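Local coordinates for carbonic anhydrase (Sordaria macrospora, PDB 4O1K) that catalyses the reversible hydration of carbon dioxide to bicarbonate as a zinc-dependent, tetrameric beta-carbonic anhydrase, at the interface of chains A and B. Sequence-based numbering; all coordinates share one arbitrary frame. Chains: chain A/B, Carbonic anhydrase.

Contact 1: the interface of chains A and B. Residues chain A 89-90, 93-94, 97; chain B 80, 129-130, 132-133.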
loop_
_atom_site.group_PDB
_atom_site.type_symbol
_atom_site.label_atom_id
_atom_site.label_comp_id
_atom_site.label_asym_id
_atom_site.label_seq_id
_atom_site.Cartn_x
_atom_site.Cartn_y
_atom_site.Cartn_z
ATOM N N LEU A 89 2.951 -1.521 3.584
ATOM C CA LEU A 89 3.396 -0.769 4.778
ATOM C C LEU A 89 2.973 -1.439 6.064
ATOM O O LEU A 89 3.607 -1.270 7.100
ATOM C CB LEU A 89 2.770 0.612 4.768
ATOM C CG LEU A 89 3.324 1.566 5.817
ATOM C CD1 LEU A 89 4.840 1.681 5.588
ATOM C CD2 LEU A 89 2.618 2.942 5.759
ATOM N N ASN A 90 1.878 -2.180 6.003
ATOM C CA ASN A 90 1.369 -2.877 7.177
ATOM C C ASN A 90 2.513 -3.775 7.730
ATOM O O ASN A 90 3.074 -3.521 8.844
ATOM C CB ASN A 90 0.124 -3.645 6.726
ATOM C CG ASN A 90 -0.632 -4.263 7.865
ATOM O OD1 ASN A 90 -0.041 -4.605 8.893
ATOM N ND2 ASN A 90 -1.946 -4.420 7.695
ATOM N N SER A 93 6.128 -2.041 8.243
ATOM C CA SER A 93 6.219 -1.237 9.446
ATOM C C SER A 93 6.235 -2.158 10.660
ATOM O O SER A 93 6.931 -1.882 11.659
ATOM C CB SER A 93 5.083 -0.205 9.509
ATOM O OG SER A 93 3.843 -0.852 9.610
ATOM N N VAL A 94 5.522 -3.279 10.598
ATOM C CA VAL A 94 5.689 -4.175 11.741
ATOM C C VAL A 94 7.088 -4.863 11.876
ATOM O O VAL A 94 7.582 -5.065 13.000
ATOM C CB VAL A 94 4.533 -5.129 11.896
ATOM C CG1 VAL A 94 4.617 -6.245 10.929
ATOM C CG2 VAL A 94 4.586 -5.687 13.247
ATOM N N TYR A 97 9.367 -2.136 13.245
ATOM C CA TYR A 97 9.056 -1.883 14.653
ATOM C C TYR A 97 9.522 -2.994 15.580
ATOM O O TYR A 97 10.023 -2.736 16.686
ATOM C CB TYR A 97 7.549 -1.689 14.812
ATOM C CG TYR A 97 7.076 -1.336 16.213
ATOM C CD1 TYR A 97 7.399 -0.116 16.806
ATOM C CD2 TYR A 97 6.267 -2.205 16.918
ATOM C CE1 TYR A 97 6.931 0.202 18.088
ATOM C CE2 TYR A 97 5.801 -1.905 18.176
ATOM C CZ TYR A 97 6.126 -0.711 18.758
ATOM O OH TYR A 97 5.637 -0.467 20.020
ATOM N N ILE B 80 -0.381 -3.396 13.692
ATOM C CA ILE B 80 -0.091 -2.466 14.788
ATOM C C ILE B 80 -1.281 -1.519 14.991
ATOM O O ILE B 80 -1.646 -0.735 14.101
ATOM C CB ILE B 80 1.200 -1.669 14.532
ATOM C CG1 ILE B 80 2.425 -2.579 14.662
ATOM C CG2 ILE B 80 1.320 -0.528 15.546
ATOM C CD1 ILE B 80 3.686 -1.974 13.998
ATOM N N LEU B 129 9.774 4.193 8.922
ATOM C CA LEU B 129 8.661 3.497 8.271
ATOM C C LEU B 129 7.388 3.498 9.078
ATOM O O LEU B 129 6.289 3.459 8.516
ATOM C CB LEU B 129 9.047 2.038 7.993
ATOM C CG LEU B 129 9.750 1.752 6.675
ATOM C CD1 LEU B 129 10.218 0.306 6.580
ATOM C CD2 LEU B 129 8.778 2.040 5.581
ATOM N N MET B 130 7.516 3.492 10.401
ATOM C CA MET B 130 6.334 3.498 11.240
ATOM C C MET B 130 5.555 4.814 11.132
ATOM O O MET B 130 4.355 4.836 11.437
ATOM C CB MET B 130 6.696 3.225 12.703
ATOM C CG MET B 130 7.018 1.755 13.014
ATOM S SD MET B 130 5.571 0.673 12.858
ATOM C CE MET B 130 4.376 1.515 13.877
ATOM N N PRO B 132 4.206 6.829 8.730
ATOM C CA PRO B 132 2.899 6.974 8.081
ATOM C C PRO B 132 1.875 5.969 8.633
ATOM O O PRO B 132 0.665 6.232 8.569
ATOM C CB PRO B 132 3.192 6.639 6.619
ATOM C CG PRO B 132 4.672 6.498 6.498
ATOM C CD PRO B 132 5.183 6.183 7.845
ATOM N N TRP B 133 2.334 4.845 9.187
ATOM C CA TRP B 133 1.364 3.933 9.808
ATOM C C TRP B 133 0.720 4.549 11.046
ATOM O O TRP B 133 -0.516 4.603 11.161
ATOM C CB TRP B 133 2.022 2.575 10.114
ATOM C CG TRP B 133 1.023 1.553 10.521
ATOM C CD1 TRP B 133 0.720 1.162 11.787
ATOM C CD2 TRP B 133 0.198 0.773 9.646
ATOM N NE1 TRP B 133 -0.261 0.195 11.763
ATOM C CE2 TRP B 133 -0.593 -0.066 10.447
ATOM C CE3 TRP B 133 0.052 0.711 8.255
ATOM C CZ2 TRP B 133 -1.509 -0.964 9.910
ATOM C CZ3 TRP B 133 -0.875 -0.180 7.713
ATOM C CH2 TRP B 133 -1.654 -0.992 8.546
HETATM O O HOH W 1 1.121 -3.275 11.158
#
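Both A:Asn90 and B:Trp133 hold CG anti to the backbone N (chi1 -172° and -170°), and this brings the asparagine across the six-membered ring of the indole. CA of A:Asn90 lies over that ring, 4.0 Å from its centroid, a CH-pi contact, while the amide, its plane turned 40° from the ring, sets CG 3.5 Å from CH2 of B:Trp133. The indole is fixed in rotation from within its own chain: NE1 of B:Trp133 donates to the carbonyl O of B:Ile80 at 2.9 Å, in the ring plane and on a lone pair. Above one face sits the hydroxyl OG of A:Ser93, which is itself turned back to its own helix, bonding O of A:Leu89 at 2.6 Å and O of A:Asn90. No direct hydrogen bond crosses here; water 1 bridges instead, receiving the N-H of B:Ile80 in a nearly straight bond and meeting both O and OD1 of A:Asn90. An alanine in place of B:Trp133 would probably open a gap under A:Asn90 and A:Ser93 and leave the carbonyl of B:Ile80 without its indole mate. At the start of the helix, A:Leu89 slides past the tryptophan and puts CD2 3.8 Å from CB of B:Pro132. The patch thus packs one face of helix 89-100 of chain A against the first turn of helix 130-143 and the loop at B:Ile80, directly after strand 74-79.

Contact 2: the interface of chains A and B. Residues chain A 57-58, 80, 116, 130; chain B 75, 93-94, 97.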
loop_
_atom_site.group_PDB
_atom_site.type_symbol
_atom_site.label_atom_id
_atom_site.label_comp_id
_atom_site.label_asym_id
_atom_site.label_seq_id
_atom_site.Cartn_x
_atom_site.Cartn_y
_atom_site.Cartn_z
ATOM N N SER A 57 -3.811 -15.698 8.106
ATOM C CA SER A 57 -5.109 -15.395 8.682
ATOM C C SER A 57 -6.030 -16.620 8.737
ATOM O O SER A 57 -6.968 -16.641 9.531
ATOM C CB SER A 57 -5.784 -14.287 7.897
ATOM O OG SER A 57 -5.073 -13.069 8.075
ATOM N N ASP A 58 -5.803 -17.585 7.849
ATOM C CA ASP A 58 -6.698 -18.750 7.775
ATOM C C ASP A 58 -6.133 -19.989 8.409
ATOM O O ASP A 58 -6.709 -21.069 8.245
ATOM C CB ASP A 58 -7.206 -19.079 6.350
ATOM C CG ASP A 58 -6.088 -19.404 5.348
ATOM O OD1 ASP A 58 -5.215 -20.265 5.619
ATOM O OD2 ASP A 58 -6.082 -18.784 4.252
ATOM N N ILE A 80 -3.328 -12.872 4.732
ATOM C CA ILE A 80 -3.666 -14.012 3.873
ATOM C C ILE A 80 -2.389 -14.577 3.237
ATOM O O ILE A 80 -1.690 -13.897 2.470
ATOM C CB ILE A 80 -4.687 -13.626 2.789
ATOM C CG1 ILE A 80 -6.064 -13.381 3.414
ATOM C CG2 ILE A 80 -4.803 -14.749 1.756
ATOM C CD1 ILE A 80 -7.004 -12.578 2.482
ATOM N N GLY A 116 -5.788 -21.874 2.581
ATOM C CA GLY A 116 -6.822 -21.425 1.665
ATOM C C GLY A 116 -6.370 -20.339 0.714
ATOM O O GLY A 116 -6.822 -20.291 -0.435
ATOM N N MET A 130 -8.800 -9.124 -4.023
ATOM C CA MET A 130 -7.855 -10.169 -3.685
ATOM C C MET A 130 -6.830 -10.405 -4.800
ATOM O O MET A 130 -5.746 -10.939 -4.526
ATOM C CB MET A 130 -8.578 -11.478 -3.355
ATOM C CG MET A 130 -9.242 -11.507 -1.969
ATOM S SD MET A 130 -8.036 -11.483 -0.615
ATOM C CE MET A 130 -6.955 -12.826 -1.068
ATOM N N PHE B 75 -11.198 -16.033 11.634
ATOM C CA PHE B 75 -10.225 -15.701 10.629
ATOM C C PHE B 75 -9.589 -14.453 11.188
ATOM O O PHE B 75 -10.311 -13.521 11.489
ATOM C CB PHE B 75 -11.027 -15.346 9.409
ATOM C CG PHE B 75 -10.238 -15.272 8.189
ATOM C CD1 PHE B 75 -9.750 -16.423 7.604
ATOM C CD2 PHE B 75 -10.000 -14.055 7.590
ATOM C CE1 PHE B 75 -9.010 -16.351 6.445
ATOM C CE2 PHE B 75 -9.269 -13.992 6.429
ATOM C CZ PHE B 75 -8.767 -15.133 5.859
ATOM N N SER B 93 -8.077 -6.508 1.439
ATOM C CA SER B 93 -8.273 -7.772 0.757
ATOM C C SER B 93 -8.737 -8.815 1.768
ATOM O O SER B 93 -9.569 -9.688 1.445
ATOM C CB SER B 93 -7.000 -8.203 0.013
ATOM O OG SER B 93 -5.964 -8.451 0.925
ATOM N N VAL B 94 -8.261 -8.734 3.007
ATOM C CA VAL B 94 -8.849 -9.681 3.951
ATOM C C VAL B 94 -10.349 -9.441 4.323
ATOM O O VAL B 94 -11.109 -10.406 4.521
ATOM C CB VAL B 94 -7.965 -9.921 5.148
ATOM C CG1 VAL B 94 -8.049 -8.806 6.117
ATOM C CG2 VAL B 94 -8.423 -11.142 5.812
ATOM N N TYR B 97 -12.297 -10.715 1.308
ATOM C CA TYR B 97 -12.262 -12.178 1.270
ATOM C C TYR B 97 -13.129 -12.826 2.337
ATOM O O TYR B 97 -13.802 -13.839 2.085
ATOM C CB TYR B 97 -10.819 -12.654 1.431
ATOM C CG TYR B 97 -10.609 -14.156 1.332
ATOM C CD1 TYR B 97 -10.809 -14.844 0.136
ATOM C CD2 TYR B 97 -10.161 -14.873 2.424
ATOM C CE1 TYR B 97 -10.584 -16.224 0.058
ATOM C CE2 TYR B 97 -9.935 -16.229 2.360
ATOM C CZ TYR B 97 -10.142 -16.900 1.187
ATOM O OH TYR B 97 -9.906 -18.256 1.184
#
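A:Ile80 and B:Phe75 bury the most surface here, with B:Tyr97 close behind, and the three form an apolar cluster across the subunit boundary. The phenyl ring of B:Phe75 pushes in beside the loop of A:Ser57 and A:Asp58: CB of A:Ser57 stands over one face, 3.7 Å above the plane and toward the rim, while CE1 of B:Phe75 comes to 3.3 Å from CB of A:Asp58. The carbonyl O of A:Ser57 lies 3.4 Å from CD1 of B:Phe75, so backbone as well as side chain lines the ring. With CG anti to the backbone N (chi1 -167°), the phenylalanine reaches out from strand 74-79 toward this loop.

The side chains of A:Ile80 and B:Phe75 cross at about a right angle, CG1 of the isoleucine near CZ of the ring. The outer methyl of A:Ile80, CD1, turns away from the phenyl, to CA of B:Val94 at 3.7 Å and to CD2 of B:Tyr97 at 3.9 Å. The tyrosine therefore flanks the isoleucine with its ring, while CB of B:Tyr97 packs 3.6 Å from SD of A:Met130. The methionine chain, bent at both chi2 and chi3, folds its sulfur onto helix 89-100, where SD of A:Met130 also approaches the carbonyl O of B:Ser93 at 3.1 Å. The hydroxyl end of B:Tyr97 lies near the start of helix 116-121.

A:Asp58 belongs to the zinc site with A:Cys56, A:His112 and A:Cys115. By packing B:Phe75 against CB of A:Asp58, the partner subunit probably contributes to the wall beside the metal centre and may help hold the loop of A:Ser57 and A:Asp58 in shape.

The C-alpha centres of contact 1 and contact 2 lie about 20 Å apart in one two-fold symmetric interface. Ile80, Ser93, Val94, Tyr97 and Met130 take part in both with the chains exchanged, so helix 89-100 of each subunit docks against the loop at Ile80 and the helix 130-143 of the other. Contact 1 follows this shared core toward the start of helix 89-100 and Trp133, whereas contact 2 follows it toward Phe75 and the zinc-site loop. Pairing of the subunits is therefore likely to be coupled to the surroundings of both metal centres, within an enzyme that is a tetramer.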